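Local coordinates for protein hydrolase, isochorismatase family (Pseudomonas putida KT2440, PDB 4H17) that probably catalyses a hydrolytic reaction, as expected of an isochorismatase-family member built on a Rossmann-like fold, at residues Ile29-Tyr35 and Phe131-Val137; Glu34-Leu40 and Gly77-Pro81; Leu42-Ala48 and Asp156-Asp162. All blocks are in the same frame, centred on the assembly; numbering follows the deposited sequence.

Contact 1: residues Ile29-Tyr35 and Phe131-Val137. With SO4 (sulfate ion), chain C.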
loop_
_atom_site.group_PDB
_atom_site.type_symbol
_atom_site.label_atom_id
_atom_site.label_comp_id
_atom_site.label_asym_id
_atom_site.label_seq_id
_atom_site.Cartn_x
_atom_site.Cartn_y
_atom_site.Cartn_z
ATOM N N ILE A 29 -0.658 -11.187 11.153
ATOM C CA ILE A 29 -1.854 -10.449 10.702
ATOM C C ILE A 29 -2.906 -11.388 10.129
ATOM O O ILE A 29 -2.698 -12.078 9.100
ATOM C CB ILE A 29 -1.454 -9.382 9.681
ATOM C CG1 ILE A 29 -0.535 -8.346 10.331
ATOM C CG2 ILE A 29 -2.670 -8.702 9.095
ATOM C CD1 ILE A 29 0.057 -7.295 9.407
ATOM N N ASP A 30 -4.049 -11.469 10.821
ATOM C CA ASP A 30 -5.269 -12.018 10.270
ATOM C C ASP A 30 -5.203 -13.517 9.990
ATOM O O ASP A 30 -5.672 -13.955 8.953
ATOM C CB ASP A 30 -5.714 -11.256 9.006
ATOM C CG ASP A 30 -5.979 -9.762 9.262
ATOM O OD1 ASP A 30 -6.264 -9.353 10.423
ATOM O OD2 ASP A 30 -5.949 -9.023 8.245
ATOM N N ALA A 31 -4.595 -14.291 10.887
ATOM C CA ALA A 31 -4.476 -15.740 10.643
ATOM C C ALA A 31 -5.794 -16.421 11.042
ATOM O O ALA A 31 -5.908 -17.139 12.049
ATOM C CB ALA A 31 -3.260 -16.293 11.365
ATOM N N GLN A 32 -6.805 -16.171 10.212
ATOM C CA GLN A 32 -8.189 -16.546 10.504
ATOM C C GLN A 32 -8.802 -17.487 9.472
ATOM O O GLN A 32 -8.391 -17.533 8.324
ATOM C CB GLN A 32 -9.056 -15.320 10.620
ATOM C CG GLN A 32 -8.624 -14.387 11.727
ATOM C CD GLN A 32 -9.451 -13.149 11.743
ATOM O OE1 GLN A 32 -9.057 -12.090 11.200
ATOM N NE2 GLN A 32 -10.623 -13.238 12.409
ATOM N N LYS A 33 -9.832 -18.215 9.913
ATOM C CA LYS A 33 -10.417 -19.289 9.094
ATOM C C LYS A 33 -11.182 -18.796 7.823
ATOM O O LYS A 33 -11.338 -19.560 6.845
ATOM C CB LYS A 33 -11.315 -20.196 9.943
ATOM C CG LYS A 33 -10.641 -20.959 11.045
ATOM C CD LYS A 33 -11.604 -21.948 11.704
ATOM C CE LYS A 33 -10.923 -22.825 12.712
ATOM N NZ LYS A 33 -11.944 -23.641 13.411
ATOM N N GLU A 34 -11.599 -17.526 7.808
ATOM C CA GLU A 34 -12.196 -16.891 6.643
ATOM C C GLU A 34 -11.397 -17.197 5.382
ATOM O O GLU A 34 -11.981 -17.452 4.333
ATOM C CB GLU A 34 -12.260 -15.378 6.859
ATOM C CG GLU A 34 -12.847 -14.608 5.690
ATOM C CD GLU A 34 -14.340 -14.798 5.481
ATOM O OE1 GLU A 34 -15.118 -14.651 6.449
ATOM O OE2 GLU A 34 -14.775 -15.088 4.351
ATOM N N TYR A 35 -10.075 -17.269 5.518
ATOM C CA TYR A 35 -9.199 -17.391 4.373
ATOM C C TYR A 35 -9.009 -18.820 3.876
ATOM O O TYR A 35 -8.185 -19.036 2.947
ATOM C CB TYR A 35 -7.849 -16.770 4.690
ATOM C CG TYR A 35 -7.860 -15.297 4.984
ATOM C CD1 TYR A 35 -8.352 -14.382 4.043
ATOM C CD2 TYR A 35 -7.382 -14.795 6.206
ATOM C CE1 TYR A 35 -8.330 -13.026 4.312
ATOM C CE2 TYR A 35 -7.382 -13.437 6.466
ATOM C CZ TYR A 35 -7.849 -12.569 5.532
ATOM O OH TYR A 35 -7.730 -11.248 5.961
ATOM N N PHE A 131 -2.052 -12.071 6.307
ATOM C CA PHE A 131 -3.022 -12.064 5.251
ATOM C C PHE A 131 -3.895 -10.841 5.268
ATOM O O PHE A 131 -4.196 -10.300 6.355
ATOM C CB PHE A 131 -3.941 -13.304 5.395
ATOM C CG PHE A 131 -3.167 -14.535 5.680
ATOM C CD1 PHE A 131 -2.408 -15.133 4.680
ATOM C CD2 PHE A 131 -3.214 -15.105 6.914
ATOM C CE1 PHE A 131 -1.609 -16.221 4.967
ATOM C CE2 PHE A 131 -2.453 -16.242 7.213
ATOM C CZ PHE A 131 -1.664 -16.824 6.218
HETATM N N MSE A 132 -4.363 -10.368 4.089
HETATM C CA MSE A 132 -3.842 -10.711 2.723
HETATM C C MSE A 132 -2.658 -9.830 2.418
HETATM O O MSE A 132 -2.567 -8.689 2.909
HETATM C CB MSE A 132 -4.933 -10.448 1.682
HETATM C CG MSE A 132 -6.165 -11.291 1.939
HETATM SE SE MSE A 132 -7.565 -11.145 0.591
HETATM C CE MSE A 132 -7.920 -9.199 0.703
ATOM N N SER A 133 -1.727 -10.340 1.639
ATOM C CA SER A 133 -0.468 -9.637 1.427
ATOM C C SER A 133 -0.707 -8.244 0.853
ATOM O O SER A 133 -0.010 -7.302 1.249
ATOM C CB SER A 133 0.489 -10.437 0.534
ATOM O OG SER A 133 -0.064 -10.749 -0.691
ATOM N N HIS A 134 -1.644 -8.098 -0.077
ATOM C CA HIS A 134 -1.831 -6.825 -0.818
ATOM C C HIS A 134 -2.675 -5.800 -0.049
ATOM O O HIS A 134 -2.768 -4.644 -0.454
ATOM C CB HIS A 134 -2.441 -7.041 -2.204
ATOM C CG HIS A 134 -3.838 -7.539 -2.161
ATOM N ND1 HIS A 134 -4.150 -8.833 -1.821
ATOM C CD2 HIS A 134 -5.021 -6.907 -2.340
ATOM C CE1 HIS A 134 -5.458 -8.982 -1.791
ATOM N NE2 HIS A 134 -6.009 -7.841 -2.146
ATOM N N SER A 135 -3.359 -6.245 1.005
ATOM C CA SER A 135 -4.385 -5.432 1.664
ATOM C C SER A 135 -3.975 -5.093 3.106
ATOM O O SER A 135 -3.227 -4.155 3.305
ATOM C CB SER A 135 -5.769 -6.088 1.535
ATOM O OG SER A 135 -6.747 -5.341 2.217
ATOM N N SER A 136 -4.320 -5.919 4.108
ATOM C CA SER A 136 -3.932 -5.571 5.496
ATOM C C SER A 136 -2.404 -5.590 5.751
ATOM O O SER A 136 -1.893 -4.768 6.499
ATOM C CB SER A 136 -4.616 -6.447 6.578
ATOM O OG SER A 136 -5.981 -6.098 6.744
ATOM N N VAL A 137 -1.684 -6.482 5.086
ATOM C CA VAL A 137 -0.247 -6.615 5.332
ATOM C C VAL A 137 0.474 -5.394 4.733
ATOM O O VAL A 137 1.141 -4.653 5.450
ATOM C CB VAL A 137 0.309 -7.928 4.759
ATOM C CG1 VAL A 137 1.802 -7.981 4.912
ATOM C CG2 VAL A 137 -0.289 -9.148 5.462
HETATM S S SO4 C . -7.485 -8.194 4.354
HETATM O O1 SO4 C . -7.573 -7.856 5.791
HETATM O O2 SO4 C . -6.120 -8.160 3.893
HETATM O O3 SO4 C . -8.231 -7.150 3.612
HETATM O O4 SO4 C . -8.162 -9.463 4.030
#
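Neighbouring parallel strands 24-29 and 125-131 end here at what is probably the active site, judged from the isochorismatase family, many of whose members, the cysteine hydrolases, use an Asp-Lys-Cys triad beside a cis peptide. Asp30 fits the aspartate, Lys103 probably the lysine, and Ser136, four residues after Met132 (selenomethionine, preceded by the cis peptide), probably stands where those enzymes carry their nucleophile. Phe131 N donates to Ile29 O (2.9 Å, 147°), setting the strand ends side by side. Tyr35 packs on residues 131-132: Phe131 CB sits over its ring face, 4.0 Å from the centroid, and Met132 CG is 3.7 Å from Tyr35 CE1. A sulfate, probably from the crystallisation liquor, sits in the pocket. Its O2 accepts from Met132 N (2.8 Å) and Ser136 N (2.9 Å), O1 from Ser136 OG (2.6 Å), O3 from Ser135 OG (2.7 Å) and O4 from Tyr35 OH (2.7 Å). Lys103 hydrogen-bonds Ser136 OG and makes a weak, long ion pair with Asp30, while Asn186 of the second subunit reaches Ser135 OG. Two backbone NH groups converge on one sulfate oxygen, as in the oxyanion hole of the cysteine hydrolases, so the pocket suits an anionic group.

Contact 2: residues Glu34-Leu40 and Gly77-Pro81. With EDO (1,2-ethanediol), chain G; SO4 (sulfate ion), chain C.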
loop_
_atom_site.group_PDB
_atom_site.type_symbol
_atom_site.label_atom_id
_atom_site.label_comp_id
_atom_site.label_asym_id
_atom_site.label_seq_id
_atom_site.Cartn_x
_atom_site.Cartn_y
_atom_site.Cartn_z
ATOM N N GLU A 34 -11.599 -17.526 7.808
ATOM C CA GLU A 34 -12.196 -16.891 6.643
ATOM C C GLU A 34 -11.397 -17.197 5.382
ATOM O O GLU A 34 -11.981 -17.452 4.333
ATOM C CB GLU A 34 -12.260 -15.378 6.859
ATOM C CG GLU A 34 -12.847 -14.608 5.690
ATOM C CD GLU A 34 -14.340 -14.798 5.481
ATOM O OE1 GLU A 34 -15.118 -14.651 6.449
ATOM O OE2 GLU A 34 -14.775 -15.088 4.351
ATOM N N TYR A 35 -10.075 -17.269 5.518
ATOM C CA TYR A 35 -9.199 -17.391 4.373
ATOM C C TYR A 35 -9.009 -18.820 3.876
ATOM O O TYR A 35 -8.185 -19.036 2.947
ATOM C CB TYR A 35 -7.849 -16.770 4.690
ATOM C CG TYR A 35 -7.860 -15.297 4.984
ATOM C CD1 TYR A 35 -8.352 -14.382 4.043
ATOM C CD2 TYR A 35 -7.382 -14.795 6.206
ATOM C CE1 TYR A 35 -8.330 -13.026 4.312
ATOM C CE2 TYR A 35 -7.382 -13.437 6.466
ATOM C CZ TYR A 35 -7.849 -12.569 5.532
ATOM O OH TYR A 35 -7.730 -11.248 5.961
ATOM N N LEU A 36 -9.644 -19.802 4.542
ATOM C CA LEU A 36 -9.417 -21.215 4.174
ATOM C C LEU A 36 -10.496 -21.761 3.219
ATOM O O LEU A 36 -10.371 -22.875 2.683
ATOM C CB LEU A 36 -9.346 -22.058 5.442
ATOM C CG LEU A 36 -8.273 -21.796 6.503
ATOM C CD1 LEU A 36 -8.348 -22.708 7.729
ATOM C CD2 LEU A 36 -6.888 -21.849 5.901
ATOM N N SER A 37 -11.553 -20.995 2.998
ATOM C CA SER A 37 -12.643 -21.423 2.151
ATOM C C SER A 37 -13.420 -20.198 1.639
ATOM O O SER A 37 -13.167 -19.094 2.075
ATOM C CB SER A 37 -13.564 -22.383 2.917
ATOM O OG SER A 37 -14.312 -21.665 3.887
ATOM N N GLY A 38 -14.368 -20.406 0.732
ATOM C CA GLY A 38 -15.187 -19.318 0.160
ATOM C C GLY A 38 -14.444 -18.374 -0.795
ATOM O O GLY A 38 -13.362 -18.688 -1.254
ATOM N N PRO A 39 -15.048 -17.205 -1.105
ATOM C CA PRO A 39 -14.465 -16.243 -2.035
ATOM C C PRO A 39 -13.139 -15.679 -1.552
ATOM O O PRO A 39 -12.332 -15.210 -2.378
ATOM C CB PRO A 39 -15.534 -15.126 -2.121
ATOM C CG PRO A 39 -16.367 -15.298 -0.918
ATOM C CD PRO A 39 -16.328 -16.748 -0.555
ATOM N N LEU A 40 -12.880 -15.700 -0.239
ATOM C CA LEU A 40 -11.612 -15.183 0.292
ATOM C C LEU A 40 -10.600 -16.314 0.545
ATOM O O LEU A 40 -9.596 -16.102 1.165
ATOM C CB LEU A 40 -11.815 -14.315 1.545
ATOM C CG LEU A 40 -12.646 -13.066 1.294
ATOM C CD1 LEU A 40 -12.898 -12.434 2.647
ATOM C CD2 LEU A 40 -11.902 -12.109 0.354
ATOM N N GLY A 77 -21.522 -12.297 9.079
ATOM C CA GLY A 77 -20.893 -11.785 7.851
ATOM C C GLY A 77 -19.476 -12.258 7.699
ATOM O O GLY A 77 -19.082 -13.298 8.210
ATOM N N ARG A 78 -18.679 -11.500 6.958
ATOM C CA ARG A 78 -17.303 -11.850 6.762
ATOM C C ARG A 78 -16.489 -11.711 8.060
ATOM O O ARG A 78 -16.722 -10.792 8.847
ATOM C CB ARG A 78 -16.724 -10.987 5.614
ATOM C CG ARG A 78 -17.377 -11.231 4.243
ATOM C CD ARG A 78 -17.000 -12.588 3.678
ATOM N NE ARG A 78 -17.889 -12.988 2.590
ATOM C CZ ARG A 78 -18.022 -14.230 2.124
ATOM N NH1 ARG A 78 -17.306 -15.248 2.613
ATOM N NH2 ARG A 78 -18.867 -14.452 1.139
ATOM N N PHE A 79 -15.561 -12.638 8.282
ATOM C CA PHE A 79 -14.770 -12.743 9.507
ATOM C C PHE A 79 -15.660 -12.757 10.747
ATOM O O PHE A 79 -15.280 -12.265 11.800
ATOM C CB PHE A 79 -13.747 -11.582 9.618
ATOM C CG PHE A 79 -12.856 -11.436 8.386
ATOM C CD1 PHE A 79 -13.261 -10.748 7.263
ATOM C CD2 PHE A 79 -11.601 -12.079 8.360
ATOM C CE1 PHE A 79 -12.449 -10.644 6.144
ATOM C CE2 PHE A 79 -10.781 -11.974 7.236
ATOM C CZ PHE A 79 -11.213 -11.274 6.129
ATOM N N ASP A 80 -16.834 -13.376 10.610
ATOM C CA ASP A 80 -17.829 -13.416 11.663
ATOM C C ASP A 80 -17.235 -13.792 13.038
ATOM O O ASP A 80 -16.805 -14.925 13.225
ATOM C CB ASP A 80 -18.846 -14.461 11.252
ATOM C CG ASP A 80 -20.006 -14.575 12.192
ATOM O OD1 ASP A 80 -20.045 -13.910 13.232
ATOM O OD2 ASP A 80 -20.883 -15.413 11.866
ATOM N N PRO A 81 -17.306 -12.890 14.027
ATOM C CA PRO A 81 -16.682 -13.203 15.289
ATOM C C PRO A 81 -17.488 -14.166 16.151
ATOM O O PRO A 81 -16.968 -14.668 17.135
ATOM C CB PRO A 81 -16.536 -11.859 15.938
ATOM C CG PRO A 81 -17.725 -11.070 15.419
ATOM C CD PRO A 81 -17.836 -11.515 13.989
HETATM C C1 EDO G . -20.763 -8.230 4.926
HETATM O O1 EDO G . -21.551 -9.299 5.497
HETATM C C2 EDO G . -19.772 -7.739 5.940
HETATM O O2 EDO G . -18.819 -8.764 6.270
HETATM S S SO4 C . -7.485 -8.194 4.354
HETATM O O1 SO4 C . -7.573 -7.856 5.791
HETATM O O2 SO4 C . -6.120 -8.160 3.893
HETATM O O3 SO4 C . -8.231 -7.150 3.612
HETATM O O4 SO4 C . -8.162 -9.463 4.030
#
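Glu34, in a short 3-10 segment, anchors the contact with both carboxylate oxygens: OE1 accepts from Phe79 N (2.8 Å, 173°), and OE2 forms a salt bridge with Arg78 NH1 (3.1 Å, 158°). Because Arg78 and Phe79 are the central residues of a type II beta turn from Gly77 to Asp80, one carboxylate holds both. The glutamate's CG also stands 3.7 Å from the Phe79 ring centroid, 12° off the normal, a CH-pi contact. Next, Tyr35 receives the edge of Phe79 toward its ring face in an offset edge-to-face pair (centroids 5.3 Å apart, planes at 73°), while its OH hydrogen-bonds sulfate O4 at 2.7 Å. Tyr35 and Phe79, with His71, thus wall the sulfate pocket, probably the active site. The chain then swings through Gly38 to Pro39, whose CG covers one face of the Arg78 guanidinium, 3.3 Å from NH2. Finally Leu40 CD1 closes on Phe79 CE1 (4.0 Å). The contact joins the loop between strand 24-29 and helix 45-61 to the loop between strands 66-71 and 99-103; Phe79 stacks on His71 at the end of strand 66-71, and Met8 and Leu11, from helix 8-12 of the second subunit, pack against it.

Contact 3: residues Leu42-Ala48 and Asp156-Asp162. With EDO (1,2-ethanediol), chain H.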
loop_
_atom_site.group_PDB
_atom_site.type_symbol
_atom_site.label_atom_id
_atom_site.label_comp_id
_atom_site.label_asym_id
_atom_site.label_seq_id
_atom_site.Cartn_x
_atom_site.Cartn_y
_atom_site.Cartn_z
ATOM N N LEU A 42 -7.466 -18.240 0.191
ATOM C CA LEU A 42 -6.187 -17.742 -0.318
ATOM C C LEU A 42 -5.433 -18.866 -0.974
ATOM O O LEU A 42 -5.739 -20.047 -0.726
ATOM C CB LEU A 42 -5.343 -17.038 0.726
ATOM C CG LEU A 42 -6.110 -15.907 1.429
ATOM C CD1 LEU A 42 -5.199 -15.266 2.477
ATOM C CD2 LEU A 42 -6.652 -14.815 0.513
ATOM N N SER A 43 -4.456 -18.499 -1.800
ATOM C CA SER A 43 -3.655 -19.483 -2.519
ATOM C C SER A 43 -2.366 -19.761 -1.789
ATOM O O SER A 43 -1.789 -18.872 -1.189
ATOM C CB SER A 43 -3.318 -19.008 -3.934
ATOM O OG SER A 43 -4.479 -18.817 -4.694
ATOM N N GLY A 44 -1.922 -21.012 -1.850
ATOM C CA GLY A 44 -0.698 -21.394 -1.157
ATOM C C GLY A 44 -0.817 -21.324 0.364
ATOM O O GLY A 44 0.183 -21.073 1.043
HETATM N N MSE A 45 -1.990 -21.616 0.919
HETATM C CA MSE A 45 -2.179 -21.490 2.352
HETATM C C MSE A 45 -1.515 -22.546 3.149
HETATM O O MSE A 45 -1.061 -22.273 4.256
HETATM C CB MSE A 45 -3.633 -21.486 2.830
HETATM C CG MSE A 45 -4.319 -20.174 2.588
HETATM SE SE MSE A 45 -3.395 -18.807 3.669
HETATM C CE MSE A 45 -4.600 -18.722 5.202
ATOM N N ASP A 46 -1.493 -23.787 2.655
ATOM C CA ASP A 46 -0.853 -24.866 3.425
ATOM C C ASP A 46 0.552 -24.462 3.876
ATOM O O ASP A 46 0.928 -24.626 5.066
ATOM C CB ASP A 46 -0.760 -26.137 2.569
ATOM C CG ASP A 46 -2.074 -26.842 2.434
ATOM O OD1 ASP A 46 -3.073 -26.386 3.021
ATOM O OD2 ASP A 46 -2.116 -27.866 1.721
ATOM N N GLU A 47 1.350 -23.974 2.915
ATOM C CA GLU A 47 2.721 -23.645 3.234
ATOM C C GLU A 47 2.871 -22.347 3.971
ATOM O O GLU A 47 3.707 -22.248 4.841
ATOM C CB GLU A 47 3.643 -23.654 2.021
ATOM C CG GLU A 47 5.129 -23.707 2.403
ATOM C CD GLU A 47 5.531 -24.930 3.255
ATOM O OE1 GLU A 47 4.777 -25.933 3.306
ATOM O OE2 GLU A 47 6.615 -24.895 3.891
ATOM N N ALA A 48 2.037 -21.349 3.653
ATOM C CA ALA A 48 2.079 -20.106 4.427
ATOM C C ALA A 48 1.741 -20.333 5.891
ATOM O O ALA A 48 2.460 -19.825 6.776
ATOM C CB ALA A 48 1.157 -19.062 3.857
ATOM N N ASP A 156 7.003 -15.930 2.409
ATOM C CA ASP A 156 6.435 -17.289 2.339
ATOM C C ASP A 156 5.598 -17.670 3.570
ATOM O O ASP A 156 5.118 -18.787 3.704
ATOM C CB ASP A 156 7.518 -18.330 1.988
ATOM C CG ASP A 156 8.634 -18.401 3.010
ATOM O OD1 ASP A 156 8.602 -17.693 4.030
ATOM O OD2 ASP A 156 9.577 -19.193 2.770
ATOM N N ALA A 157 5.322 -16.659 4.383
ATOM C CA ALA A 157 4.420 -16.758 5.542
ATOM C C ALA A 157 3.279 -15.748 5.362
ATOM O O ALA A 157 2.700 -15.234 6.340
ATOM C CB ALA A 157 5.164 -16.495 6.813
ATOM N N SER A 158 2.980 -15.461 4.111
ATOM C CA SER A 158 1.937 -14.497 3.736
ATOM C C SER A 158 1.328 -15.001 2.438
ATOM O O SER A 158 1.962 -15.780 1.686
ATOM C CB SER A 158 2.538 -13.097 3.629
ATOM O OG SER A 158 1.563 -12.119 3.184
ATOM N N ALA A 159 0.103 -14.586 2.139
ATOM C CA ALA A 159 -0.578 -15.034 0.964
ATOM C C ALA A 159 -1.639 -14.079 0.531
ATOM O O ALA A 159 -2.066 -13.195 1.286
ATOM C CB ALA A 159 -1.190 -16.416 1.191
ATOM N N THR A 160 -2.113 -14.304 -0.672
ATOM C CA THR A 160 -3.221 -13.568 -1.216
ATOM C C THR A 160 -4.080 -14.486 -2.111
ATOM O O THR A 160 -4.008 -15.741 -2.022
ATOM C CB THR A 160 -2.720 -12.299 -1.911
ATOM O OG1 THR A 160 -3.837 -11.507 -2.335
ATOM C CG2 THR A 160 -1.857 -12.629 -3.079
ATOM N N ARG A 161 -4.972 -13.858 -2.861
ATOM C CA ARG A 161 -5.856 -14.590 -3.778
ATOM C C ARG A 161 -5.818 -14.016 -5.205
ATOM O O ARG A 161 -5.243 -12.948 -5.463
ATOM C CB ARG A 161 -7.253 -14.610 -3.215
ATOM C CG ARG A 161 -7.999 -13.271 -3.328
ATOM C CD ARG A 161 -9.348 -13.278 -2.612
ATOM N NE ARG A 161 -10.297 -12.290 -3.167
ATOM C CZ ARG A 161 -10.226 -10.970 -3.002
ATOM N NH1 ARG A 161 -9.262 -10.415 -2.262
ATOM N NH2 ARG A 161 -11.144 -10.215 -3.590
ATOM N N ASP A 162 -6.383 -14.770 -6.153
ATOM C CA ASP A 162 -6.595 -14.277 -7.490
ATOM C C ASP A 162 -7.402 -12.998 -7.438
ATOM O O ASP A 162 -8.453 -12.946 -6.783
ATOM C CB ASP A 162 -7.374 -15.277 -8.356
ATOM C CG ASP A 162 -6.608 -16.556 -8.701
ATOM O OD1 ASP A 162 -5.457 -16.738 -8.335
ATOM O OD2 ASP A 162 -7.219 -17.402 -9.387
HETATM C C1 EDO H . 0.875 -17.202 -3.686
HETATM O O1 EDO H . 0.198 -18.469 -3.770
HETATM C C2 EDO H . 0.546 -16.606 -2.319
HETATM O O2 EDO H . -0.850 -16.346 -2.158
#
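Within the Rossmann-like alpha/beta fold, the start of helix 45-61 is laid against the end of strand 150-159 and the loop that follows it. Two alanines let the backbones come close, with the CA atoms of Ala48 and Ala157 4.2 Å apart; those of Leu42 and Arg161, whose CA-to-CB bonds point sideways, are 4.7 Å apart. The main bump is the methyl of Ala159, whose CA-to-CB bond points toward the helix start. Ala159 CB fills a shallow hollow, 3.5 Å from Ser43 O, 4.1 Å from Met45 SE (a selenomethionine), 4.2 Å from Leu42 CB and 4.4 Å from Ala48 CB. Gly44, the N-cap, takes the chain into the helix with positive phi. At one end Ala48 packs on the corner that the chain turns at Asp156-Ala157, its CA 3.4 Å from Asp156 O in a nearly straight CA-H...O contact (165° at H); Asp156 O also accepts from Asn51. At the other, Leu42 lies along the loop, with CB 3.3 Å from Thr160 O and CD2 3.8 Å from Arg161 CB. The Arg161 side chain leads to a salt bridge with Asp185 of the second subunit. One direct hydrogen bond fixes the pairing, Ser43 N to Thr160 O (2.8 Å, 175°), and an ethanediol bridges the same two residues: its O2 accepts from Thr160 N at 2.8 Å and donates to Ser43 O at 2.9 Å.

Overall arrangement
From the N terminus, strand 24-29 runs into a loop that serves all three contacts before helix 45-61 is under way. Contact 1 opens first and closes at the start of helix 133-146, tying together neighbouring strand ends. Contact 2, sharing Glu34 and Tyr35 with it, is nested inside that loop, closing earlier, at 77-81, and joining the loop after strand 24-29 to that between strands 66-71 and 99-103. Contact 3 begins at 42-48 and closes last, at 156-162, so it crosses both others and fastens helix 45-61 to strand 150-159. Tyr35 O lies 3.0 Å from Leu42 N and Ser133 N 2.9 Å from Ala159 O, both probable hydrogen bonds. Each contact also touches the second subunit.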